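Local coordinates for SVS_variant_AS1 (Streptomyces sp. CWA1, PDB 6TJA), which probably cyclises geranylgeranyl diphosphate to spiroviolene, as an engineered ancestral variant of a class I diterpene cyclase, at residues E27-A32 with E70-L74; F103-A107 with L157-A161; A215-A220 with R275-H280; D229-L233 with Q244-S248. Residue numbers count along the deposited sequence, not the author numbering.

In the fold
The chain is all helical, with the class I terpene cyclase fold, and the contacts sample four places in it. Contact 1 comes first in sequence and joins helix 25-38 to helix 70-91. Contact 2 follows, between helices 100-115 and 143-169. Contacts 3 and 4 share helix 211-231, with centres 22 Å apart. Contact 4 is nested inside the loop closed by contact 3. Contacts 1 and 4 lie on opposite sides of the chain's centre, 31 Å apart between centres. Contacts 2 and 4 come nearest, with about 7 Å between nearest atoms, yet no two contacts touch. Contact 2 meets the second subunit; contact 4 holds the probable metal-binding motif and touches no other chain.

Contact 1. Residues E27-A32 with E70-L74; sequences EVEKRA and EDRLL
Both segments are helical. Their axes approach to 9.8 Å and cross at -54°, with N-to-C directions 54° apart. Val28 and Leu74 have the closest CA pair, at 5.7 Å. Leu74, Arg31 and Val28 bury the most surface, in nearly equal shares. Leu74 (chi1 t, chi2 p) points toward the first helix. Its CD1 lies 4.2 Å from Val28 CG1 and 4.1 Å from Ala32 CB. Val28 (chi1 t) also sets CG2 3.7 Å from Glu70 CG and 4.2 Å from Leu73 CD2. The crossing angle and the i/i+4 rows Val28-Ala32 and Glu70-Leu74 are consistent with ridges-into-grooves packing. In this all-helical terpene cyclase fold, the N-terminal helix 25-38 is laid against the start of helix 70-91. Arg31 reaches across with chi1 m, chi2 t and chi3 p. It makes a salt bridge to Asp71, whose OD1 accepts from Arg31 NH2 at 2.9 Å and from Arg31 NH1 at 3.1 Å. Leu74 CD2 covers one face of the guanidinium, 3.5 Å from Arg31 NH2. Glu70 OE2 stays 4.4 Å from Arg31 NH1, beyond a salt bridge; the Glu70 carboxylate pairs with Arg24 instead.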
loop_
_atom_site.group_PDB
_atom_site.type_symbol
_atom_site.label_atom_id
_atom_site.label_comp_id
_atom_site.label_asym_id
_atom_site.label_seq_id
_atom_site.Cartn_x
_atom_site.Cartn_y
_atom_site.Cartn_z
ATOM N N GLU A 27 -23.963 23.214 4.339
ATOM C CA GLU A 27 -24.413 22.900 2.960
ATOM C C GLU A 27 -23.833 21.534 2.557
ATOM O O GLU A 27 -24.561 20.738 1.932
ATOM C CB GLU A 27 -23.981 23.988 1.972
ATOM C CG GLU A 27 -24.745 25.307 2.107
ATOM C CD GLU A 27 -24.331 26.245 3.235
ATOM O OE1 GLU A 27 -23.332 25.952 3.931
ATOM O OE2 GLU A 27 -25.019 27.276 3.426
ATOM N N VAL A 28 -22.563 21.275 2.885
ATOM C CA VAL A 28 -21.891 19.997 2.516
ATOM C C VAL A 28 -22.491 18.868 3.354
ATOM O O VAL A 28 -22.758 17.832 2.791
ATOM C CB VAL A 28 -20.359 20.091 2.645
ATOM C CG1 VAL A 28 -19.706 18.722 2.646
ATOM C CG2 VAL A 28 -19.821 20.939 1.512
ATOM N N GLU A 29 -22.729 19.073 4.642
ATOM C CA GLU A 29 -23.321 18.027 5.516
ATOM C C GLU A 29 -24.692 17.594 4.965
ATOM O O GLU A 29 -25.035 16.397 5.074
ATOM C CB GLU A 29 -23.426 18.529 6.953
ATOM C CG GLU A 29 -23.699 17.415 7.945
ATOM C CD GLU A 29 -24.188 17.849 9.317
ATOM O OE1 GLU A 29 -23.948 19.031 9.696
ATOM O OE2 GLU A 29 -24.814 16.998 10.007
ATOM N N LYS A 30 -25.473 18.518 4.406
ATOM C CA LYS A 30 -26.846 18.212 3.934
ATOM C C LYS A 30 -26.699 17.225 2.773
ATOM O O LYS A 30 -27.315 16.162 2.812
ATOM C CB LYS A 30 -27.578 19.479 3.483
ATOM C CG LYS A 30 -28.960 19.678 4.076
ATOM C CD LYS A 30 -29.957 20.321 3.127
ATOM C CE LYS A 30 -31.353 20.368 3.723
ATOM N NZ LYS A 30 -32.240 21.307 2.996
ATOM N N ARG A 31 -25.861 17.565 1.800
ATOM C CA ARG A 31 -25.569 16.692 0.634
ATOM C C ARG A 31 -25.029 15.346 1.126
ATOM O O ARG A 31 -25.423 14.311 0.543
ATOM C CB ARG A 31 -24.641 17.431 -0.327
ATOM C CG ARG A 31 -25.282 18.692 -0.895
ATOM C CD ARG A 31 -24.287 19.505 -1.693
ATOM N NE ARG A 31 -23.790 18.776 -2.851
ATOM C CZ ARG A 31 -22.773 19.170 -3.617
ATOM N NH1 ARG A 31 -22.088 20.271 -3.341
ATOM N NH2 ARG A 31 -22.436 18.448 -4.664
ATOM N N ALA A 32 -24.196 15.345 2.179
ATOM C CA ALA A 32 -23.567 14.123 2.738
ATOM C C ALA A 32 -24.658 13.215 3.315
ATOM O O ALA A 32 -24.652 12.011 3.028
ATOM C CB ALA A 32 -22.523 14.482 3.767
ATOM N N GLU A 70 -16.856 22.983 -3.339
ATOM C CA GLU A 70 -17.694 22.237 -2.449
ATOM C C GLU A 70 -17.841 20.777 -2.800
ATOM O O GLU A 70 -18.085 19.966 -1.959
ATOM C CB GLU A 70 -19.050 22.852 -2.472
ATOM C CG GLU A 70 -19.486 23.413 -1.174
ATOM C CD GLU A 70 -20.491 24.519 -1.357
ATOM O OE1 GLU A 70 -20.079 25.670 -1.338
ATOM O OE2 GLU A 70 -21.676 24.232 -1.524
ATOM N N ASP A 71 -17.735 20.465 -4.064
ATOM C CA ASP A 71 -17.861 19.099 -4.442
ATOM C C ASP A 71 -16.651 18.322 -3.998
ATOM O O ASP A 71 -16.744 17.170 -3.756
ATOM C CB ASP A 71 -18.070 18.933 -5.936
ATOM C CG ASP A 71 -19.247 19.695 -6.464
ATOM O OD1 ASP A 71 -20.232 19.909 -5.788
ATOM O OD2 ASP A 71 -19.172 20.083 -7.605
ATOM N N ARG A 72 -15.513 18.966 -3.908
ATOM C CA ARG A 72 -14.270 18.273 -3.468
ATOM C C ARG A 72 -14.352 18.014 -1.966
ATOM O O ARG A 72 -13.969 16.923 -1.546
ATOM C CB ARG A 72 -13.023 19.072 -3.823
ATOM C CG ARG A 72 -12.711 19.083 -5.310
ATOM C CD ARG A 72 -11.547 20.022 -5.536
ATOM N NE ARG A 72 -11.078 20.003 -6.902
ATOM C CZ ARG A 72 -9.980 19.401 -7.357
ATOM N NH1 ARG A 72 -9.198 18.641 -6.586
ATOM N NH2 ARG A 72 -9.689 19.552 -8.637
ATOM N N LEU A 73 -14.865 18.974 -1.191
ATOM C CA LEU A 73 -15.026 18.811 0.272
ATOM C C LEU A 73 -16.099 17.755 0.516
ATOM O O LEU A 73 -15.990 17.023 1.521
ATOM C CB LEU A 73 -15.390 20.151 0.925
ATOM C CG LEU A 73 -15.618 20.094 2.429
ATOM C CD1 LEU A 73 -14.387 19.533 3.148
ATOM C CD2 LEU A 73 -15.967 21.458 2.967
ATOM N N LEU A 74 -17.117 17.692 -0.349
ATOM C CA LEU A 74 -18.180 16.671 -0.195
ATOM C C LEU A 74 -17.566 15.284 -0.394
ATOM O O LEU A 74 -17.778 14.432 0.464
ATOM C CB LEU A 74 -19.331 16.910 -1.181
ATOM C CG LEU A 74 -20.391 15.807 -1.212
ATOM C CD1 LEU A 74 -20.947 15.561 0.190
ATOM C CD2 LEU A 74 -21.499 16.169 -2.200
#

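Contact 2. Residues F103-A107 with L157-A161; sequences FNALA and LSGVA
Two helical segments run almost antiparallel, 173° apart in direction, with axes 10.2 Å from each other at closest approach. CA atoms pair Ala107 with Leu157 at 6.1 Å and Asn104 with Ala161 at 6.5 Å. Leu157 comes first and points toward the other helix. With chi1 m and chi2 t, it brings CD1 to 3.6 Å from Ala107 O and CD2 to 4.3 Å from Phe103 CZ. Its CB is 4.3 Å from Ala107 CB. Its carbonyl O lies near the plane of the Phe103 ring, 3.8 Å from Phe103 CE2. Phe103 takes chi1 t, chi2 79°, which brings the ring up against Leu157, Val160 and Ala161. This is apolar helix packing in the terpene synthase bundle, with no hydrogen bond between the segments, and it borders the dimer interface. One turn on, Val160 (chi1 t) sets CG1 3.4 Å from Phe103 CZ. Cys91 of helix 70-91 touches both of these side chains. Ala161 ends the walk: its CB is 4.0 Å from Phe103 CD2 and 3.7 Å from Asn104 OD1. The Asn104 amide hydrogen-bonds to Asn104 of the second subunit, and Ala161 O accepts from that same neighbouring residue.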
loop_
_atom_site.group_PDB
_atom_site.type_symbol
_atom_site.label_atom_id
_atom_site.label_comp_id
_atom_site.label_asym_id
_atom_site.label_seq_id
_atom_site.Cartn_x
_atom_site.Cartn_y
_atom_site.Cartn_z
ATOM N N PHE A 103 -10.596 -11.541 6.949
ATOM C CA PHE A 103 -10.359 -10.089 6.772
ATOM C C PHE A 103 -9.358 -9.840 5.636
ATOM O O PHE A 103 -9.579 -8.932 4.823
ATOM C CB PHE A 103 -9.924 -9.404 8.059
ATOM C CG PHE A 103 -9.791 -7.919 7.843
ATOM C CD1 PHE A 103 -10.907 -7.105 7.832
ATOM C CD2 PHE A 103 -8.562 -7.359 7.539
ATOM C CE1 PHE A 103 -10.796 -5.743 7.601
ATOM C CE2 PHE A 103 -8.459 -6.000 7.289
ATOM C CZ PHE A 103 -9.578 -5.194 7.307
ATOM N N ASN A 104 -8.306 -10.642 5.555
ATOM C CA ASN A 104 -7.269 -10.472 4.518
ATOM C C ASN A 104 -7.952 -10.517 3.141
ATOM O O ASN A 104 -7.527 -9.776 2.249
ATOM C CB ASN A 104 -6.155 -11.488 4.701
ATOM C CG ASN A 104 -5.294 -11.236 5.919
ATOM O OD1 ASN A 104 -5.464 -10.241 6.625
ATOM N ND2 ASN A 104 -4.326 -12.107 6.127
ATOM N N ALA A 105 -8.975 -11.344 2.965
ATOM C CA ALA A 105 -9.675 -11.483 1.675
ATOM C C ALA A 105 -10.554 -10.249 1.455
ATOM O O ALA A 105 -10.522 -9.678 0.330
ATOM C CB ALA A 105 -10.469 -12.767 1.615
ATOM N N LEU A 106 -11.299 -9.825 2.472
ATOM C CA LEU A 106 -12.097 -8.575 2.360
ATOM C C LEU A 106 -11.180 -7.393 2.011
ATOM O O LEU A 106 -11.515 -6.643 1.103
ATOM C CB LEU A 106 -12.869 -8.324 3.657
ATOM C CG LEU A 106 -13.674 -7.028 3.675
ATOM C CD1 LEU A 106 -14.902 -7.139 2.784
ATOM C CD2 LEU A 106 -14.095 -6.652 5.087
ATOM N N ALA A 107 -10.069 -7.212 2.726
ATOM C CA ALA A 107 -9.119 -6.091 2.511
ATOM C C ALA A 107 -8.682 -6.099 1.046
ATOM O O ALA A 107 -8.546 -5.013 0.425
ATOM C CB ALA A 107 -7.928 -6.211 3.413
ATOM N N LEU A 157 -5.624 -0.425 5.606
ATOM C CA LEU A 157 -6.125 -1.816 5.638
ATOM C C LEU A 157 -5.061 -2.762 6.217
ATOM O O LEU A 157 -5.479 -3.585 7.019
ATOM C CB LEU A 157 -6.596 -2.261 4.259
ATOM C CG LEU A 157 -7.856 -1.561 3.743
ATOM C CD1 LEU A 157 -8.113 -1.937 2.291
ATOM C CD2 LEU A 157 -9.058 -1.894 4.602
ATOM N N SER A 158 -3.776 -2.645 5.859
ATOM C CA SER A 158 -2.654 -3.448 6.434
ATOM C C SER A 158 -2.535 -3.251 7.946
ATOM O O SER A 158 -2.114 -4.176 8.634
ATOM C CB SER A 158 -1.338 -3.128 5.798
ATOM O OG SER A 158 -1.437 -3.363 4.410
ATOM N N GLY A 159 -2.783 -2.050 8.437
ATOM C CA GLY A 159 -2.775 -1.794 9.886
ATOM C C GLY A 159 -3.903 -2.549 10.553
ATOM O O GLY A 159 -3.660 -3.146 11.613
ATOM N N VAL A 160 -5.108 -2.484 9.970
ATOM C CA VAL A 160 -6.328 -3.152 10.503
ATOM C C VAL A 160 -6.078 -4.668 10.510
ATOM O O VAL A 160 -6.400 -5.293 11.512
ATOM C CB VAL A 160 -7.605 -2.790 9.723
ATOM C CG1 VAL A 160 -8.777 -3.593 10.229
ATOM C CG2 VAL A 160 -7.937 -1.297 9.808
ATOM N N ALA A 161 -5.521 -5.214 9.440
ATOM C CA ALA A 161 -5.210 -6.652 9.298
ATOM C C ALA A 161 -4.267 -7.079 10.423
ATOM O O ALA A 161 -4.535 -8.111 11.026
ATOM C CB ALA A 161 -4.608 -6.934 7.928
#

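Contact 3. Residues A215-A220 with R275-H280; sequences ALTEMA and RFLELH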
loop_
_atom_site.group_PDB
_atom_site.type_symbol
_atom_site.label_atom_id
_atom_site.label_comp_id
_atom_site.label_asym_id
_atom_site.label_seq_id
_atom_site.Cartn_x
_atom_site.Cartn_y
_atom_site.Cartn_z
ATOM N N ALA A 215 7.784 12.568 7.278
ATOM C CA ALA A 215 7.851 12.520 8.761
ATOM C C ALA A 215 6.801 13.457 9.370
ATOM O O ALA A 215 6.173 13.080 10.372
ATOM C CB ALA A 215 9.221 12.842 9.257
ATOM N N LEU A 216 6.577 14.624 8.789
ATOM C CA LEU A 216 5.548 15.568 9.325
ATOM C C LEU A 216 4.191 14.898 9.170
ATOM O O LEU A 216 3.371 15.042 10.053
ATOM C CB LEU A 216 5.582 16.898 8.548
ATOM C CG LEU A 216 6.716 17.842 8.929
ATOM C CD1 LEU A 216 6.813 19.008 7.940
ATOM C CD2 LEU A 216 6.535 18.379 10.347
ATOM N N THR A 217 3.987 14.157 8.084
ATOM C CA THR A 217 2.700 13.493 7.801
ATOM C C THR A 217 2.494 12.371 8.839
ATOM O O THR A 217 1.397 12.288 9.468
ATOM C CB THR A 217 2.636 13.009 6.347
ATOM O OG1 THR A 217 2.778 14.108 5.437
ATOM C CG2 THR A 217 1.323 12.309 6.074
ATOM N N GLU A 218 3.513 11.532 9.026
ATOM C CA GLU A 218 3.454 10.441 10.022
ATOM C C GLU A 218 3.179 11.045 11.406
ATOM O O GLU A 218 2.328 10.512 12.117
ATOM C CB GLU A 218 4.719 9.608 9.918
ATOM C CG GLU A 218 4.728 8.678 8.719
ATOM C CD GLU A 218 5.643 7.481 8.893
ATOM O OE1 GLU A 218 6.441 7.500 9.861
ATOM O OE2 GLU A 218 5.571 6.529 8.065
ATOM N N MET A 219 3.804 12.171 11.743
ATOM C CA MET A 219 3.673 12.752 13.093
ATOM C C MET A 219 2.247 13.247 13.252
ATOM O O MET A 219 1.631 13.000 14.332
ATOM C CB MET A 219 4.697 13.864 13.323
ATOM C CG MET A 219 6.052 13.243 13.615
ATOM S SD MET A 219 7.315 14.286 14.287
ATOM C CE MET A 219 7.957 14.984 12.763
ATOM N N ALA A 220 1.727 13.902 12.219
ATOM C CA ALA A 220 0.347 14.406 12.249
ATOM C C ALA A 220 -0.570 13.217 12.514
ATOM O O ALA A 220 -1.496 13.335 13.349
ATOM C CB ALA A 220 0.022 15.109 10.965
ATOM N N ARG A 275 7.979 17.597 18.392
ATOM C CA ARG A 275 8.872 17.340 17.255
ATOM C C ARG A 275 8.151 17.768 15.964
ATOM O O ARG A 275 8.786 18.400 15.142
ATOM C CB ARG A 275 9.351 15.895 17.247
ATOM C CG ARG A 275 10.213 15.581 16.039
ATOM C CD ARG A 275 11.403 16.500 15.871
ATOM N NE ARG A 275 12.129 16.125 14.670
ATOM C CZ ARG A 275 12.946 16.923 13.996
ATOM N NH1 ARG A 275 13.175 18.155 14.396
ATOM N NH2 ARG A 275 13.520 16.492 12.902
ATOM N N PHE A 276 6.870 17.524 15.840
ATOM C CA PHE A 276 6.153 17.952 14.663
ATOM C C PHE A 276 6.221 19.481 14.493
ATOM O O PHE A 276 6.463 19.945 13.447
ATOM C CB PHE A 276 4.715 17.443 14.665
ATOM C CG PHE A 276 3.827 18.131 13.678
ATOM C CD1 PHE A 276 3.302 19.347 13.953
ATOM C CD2 PHE A 276 3.516 17.542 12.482
ATOM C CE1 PHE A 276 2.539 19.992 13.053
ATOM C CE2 PHE A 276 2.728 18.172 11.584
ATOM C CZ PHE A 276 2.242 19.408 11.873
ATOM N N LEU A 277 6.026 20.230 15.555
ATOM C CA LEU A 277 6.080 21.664 15.495
ATOM C C LEU A 277 7.471 22.155 15.138
ATOM O O LEU A 277 7.620 23.066 14.369
ATOM C CB LEU A 277 5.600 22.290 16.793
ATOM C CG LEU A 277 4.174 22.001 17.184
ATOM C CD1 LEU A 277 3.948 22.300 18.623
ATOM C CD2 LEU A 277 3.169 22.675 16.305
ATOM N N GLU A 278 8.466 21.525 15.726
ATOM C CA GLU A 278 9.835 21.863 15.458
ATOM C C GLU A 278 10.182 21.595 13.997
ATOM O O GLU A 278 10.634 22.472 13.336
ATOM C CB GLU A 278 10.781 21.196 16.452
ATOM C CG GLU A 278 12.234 21.282 16.085
ATOM C CD GLU A 278 13.162 20.522 17.017
ATOM O OE1 GLU A 278 13.115 19.299 17.107
ATOM O OE2 GLU A 278 13.979 21.154 17.663
ATOM N N LEU A 279 9.905 20.409 13.485
ATOM C CA LEU A 279 10.216 20.123 12.049
ATOM C C LEU A 279 9.386 21.041 11.135
ATOM O O LEU A 279 9.873 21.472 10.081
ATOM C CB LEU A 279 9.945 18.647 11.774
ATOM C CG LEU A 279 10.296 18.179 10.364
ATOM C CD1 LEU A 279 11.693 18.623 9.948
ATOM C CD2 LEU A 279 10.189 16.682 10.272
ATOM N N HIS A 280 8.149 21.331 11.507
ATOM C CA HIS A 280 7.244 22.160 10.675
ATOM C C HIS A 280 7.896 23.535 10.482
ATOM O O HIS A 280 7.930 24.028 9.344
ATOM C CB HIS A 280 5.835 22.250 11.284
ATOM C CG HIS A 280 4.993 23.255 10.572
ATOM N ND1 HIS A 280 5.082 24.606 10.841
ATOM C CD2 HIS A 280 4.146 23.121 9.530
ATOM C CE1 HIS A 280 4.260 25.254 10.033
ATOM N NE2 HIS A 280 3.700 24.366 9.197
#
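This is a buried, apolar contact between two helices of the bundle, helix 211-231 and helix 258-283. The segments run antiparallel, with directions 152° apart and axes 9.7 Å apart at closest approach. Leu216 and Phe276 have the nearest CA atoms, at 5.9 Å. Leu216 CD2 fits between successive turns of the partner helix, 3.8 Å from Phe276 CD2, 3.7 Å from Leu279 CB and 4.0 Å from His280 CB. Such close side-chain packing of antiparallel helices builds the class I terpenoid synthase fold. Here Ile302 of helix 289-309 also touches Phe276 and Ala220, so a third helix joins in. Met219 extends toward the partner: its SD lies 3.6 Å from Arg275 CG, and its CE 3.8 Å from Leu279 CD2. The Phe276 ring presents its edge to Met219 CB, while Phe276 CE2 is 4.1 Å from Ala220 CB. Arg275 turns its guanidinium elsewhere, to Glu278 within its own helix and to Asp356 and Trp353 near the C-terminus.

Contact 4. Residues D229-L233 with Q244-S248; sequences DRHSL and QNIYS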
loop_
_atom_site.group_PDB
_atom_site.type_symbol
_atom_site.label_atom_id
_atom_site.label_comp_id
_atom_site.label_asym_id
_atom_site.label_seq_id
_atom_site.Cartn_x
_atom_site.Cartn_y
_atom_site.Cartn_z
ATOM N N ASP A 229 -7.132 7.484 20.623
ATOM C CA ASP A 229 -7.097 6.517 21.760
ATOM C C ASP A 229 -7.642 7.206 23.025
ATOM O O ASP A 229 -8.256 6.526 23.859
ATOM C CB ASP A 229 -5.704 5.955 22.026
ATOM C CG ASP A 229 -5.216 4.929 21.031
ATOM O OD1 ASP A 229 -5.935 4.687 20.033
ATOM O OD2 ASP A 229 -4.132 4.343 21.301
ATOM N N ARG A 230 -7.370 8.495 23.197
ATOM C CA ARG A 230 -7.799 9.270 24.386
ATOM C C ARG A 230 -9.330 9.354 24.358
ATOM O O ARG A 230 -9.951 8.935 25.355
ATOM C CB ARG A 230 -7.122 10.644 24.406
ATOM C CG ARG A 230 -7.599 11.549 25.530
ATOM C CD ARG A 230 -7.083 12.949 25.345
ATOM N NE ARG A 230 -7.307 13.790 26.509
ATOM C CZ ARG A 230 -8.471 14.356 26.842
ATOM N NH1 ARG A 230 -9.563 14.156 26.116
ATOM N NH2 ARG A 230 -8.540 15.118 27.920
ATOM N N HIS A 231 -9.902 9.803 23.232
ATOM C CA HIS A 231 -11.365 9.932 22.968
ATOM C C HIS A 231 -12.093 8.647 23.406
ATOM O O HIS A 231 -13.164 8.779 24.013
ATOM C CB HIS A 231 -11.602 10.335 21.493
ATOM C CG HIS A 231 -13.029 10.534 21.106
ATOM N ND1 HIS A 231 -13.631 9.803 20.082
ATOM C CD2 HIS A 231 -13.976 11.385 21.568
ATOM C CE1 HIS A 231 -14.885 10.191 19.939
ATOM N NE2 HIS A 231 -15.124 11.160 20.843
ATOM N N SER A 232 -11.519 7.462 23.160
ATOM C CA SER A 232 -12.053 6.131 23.578
ATOM C C SER A 232 -11.614 5.766 25.002
ATOM O O SER A 232 -10.954 4.728 25.145
ATOM C CB SER A 232 -11.586 5.031 22.628
ATOM O OG SER A 232 -11.838 5.362 21.275
ATOM N N LEU A 233 -11.937 6.548 26.027
ATOM C CA LEU A 233 -11.501 6.238 27.422
ATOM C C LEU A 233 -12.339 7.032 28.433
ATOM O O LEU A 233 -13.572 6.935 28.343
ATOM C CB LEU A 233 -10.011 6.567 27.559
ATOM C CG LEU A 233 -9.381 6.234 28.908
ATOM C CD1 LEU A 233 -9.142 4.741 29.020
ATOM C CD2 LEU A 233 -8.084 7.004 29.130
ATOM N N GLN A 244 -6.646 -3.151 22.146
ATOM C CA GLN A 244 -5.308 -2.655 21.727
ATOM C C GLN A 244 -5.414 -1.129 21.633
ATOM O O GLN A 244 -6.028 -0.657 20.689
ATOM C CB GLN A 244 -4.860 -3.297 20.417
ATOM C CG GLN A 244 -4.581 -4.789 20.519
ATOM C CD GLN A 244 -4.275 -5.295 19.131
ATOM O OE1 GLN A 244 -3.224 -5.000 18.568
ATOM N NE2 GLN A 244 -5.237 -5.959 18.521
ATOM N N ASN A 245 -4.944 -0.422 22.653
ATOM C CA ASN A 245 -4.881 1.062 22.690
ATOM C C ASN A 245 -3.624 1.385 23.501
ATOM O O ASN A 245 -3.095 0.462 24.151
ATOM C CB ASN A 245 -6.177 1.683 23.233
ATOM C CG ASN A 245 -6.487 1.254 24.656
ATOM O OD1 ASN A 245 -5.750 1.571 25.584
ATOM N ND2 ASN A 245 -7.556 0.502 24.841
ATOM N N ILE A 246 -3.165 2.627 23.475
ATOM C CA ILE A 246 -1.877 3.038 24.117
ATOM C C ILE A 246 -1.905 2.680 25.607
ATOM O O ILE A 246 -0.870 2.197 26.152
ATOM C CB ILE A 246 -1.610 4.536 23.875
ATOM C CG1 ILE A 246 -0.219 4.924 24.373
ATOM C CG2 ILE A 246 -2.708 5.410 24.474
ATOM C CD1 ILE A 246 0.906 4.160 23.701
ATOM N N TYR A 247 -3.062 2.866 26.235
ATOM C CA TYR A 247 -3.246 2.645 27.694
ATOM C C TYR A 247 -3.034 1.164 28.022
ATOM O O TYR A 247 -2.189 0.888 28.872
ATOM C CB TYR A 247 -4.590 3.207 28.150
ATOM C CG TYR A 247 -4.783 4.632 27.712
ATOM C CD1 TYR A 247 -4.020 5.658 28.236
ATOM C CD2 TYR A 247 -5.641 4.935 26.685
ATOM C CE1 TYR A 247 -4.197 6.965 27.820
ATOM C CE2 TYR A 247 -5.805 6.223 26.238
ATOM C CZ TYR A 247 -5.104 7.248 26.818
ATOM O OH TYR A 247 -5.267 8.516 26.323
ATOM N N SER A 248 -3.701 0.244 27.330
ATOM C CA SER A 248 -3.565 -1.214 27.601
ATOM C C SER A 248 -2.122 -1.631 27.325
ATOM O O SER A 248 -1.648 -2.532 28.017
ATOM C CB SER A 248 -4.511 -2.077 26.790
ATOM O OG SER A 248 -5.841 -1.593 26.815
#
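The Asp229 carboxylate makes the hydrogen bond across the segments: chi1 m and chi2 near 5° carry OD2 to Ile246 N, 2.9 Å away. Tyr178 and Arg182 also bind this carboxylate. Asn245 is the N-cap; its chi1 p rotamer lets OD1 accept from Ser248 N at 3.0 Å, and ND2 is hydrogen-bonded to Asp243 OD1. Tyr247 (chi1 m) slides its ring along the end of helix 211-231. Its CE2 lies 3.4 Å from Asp229 O, and its OH 3.4 Å from Arg230 CB. Leu233 (chi1 t, chi2 p) covers one face of the ring, a CH-pi contact with CD2 3.8 Å from the Tyr247 ring centroid. The sequence from Asn228 through Asp229 and Ser232 matches the NSE motif, which binds magnesium in related cyclases; its glutamate falls in the unmodelled residues 234-241. Arg182 has the spacing of the diphosphate sensor of bacterial relatives. The chemistry implies that Asp229 links this probable sensor and the motif helix to the first turn of helix 246-254.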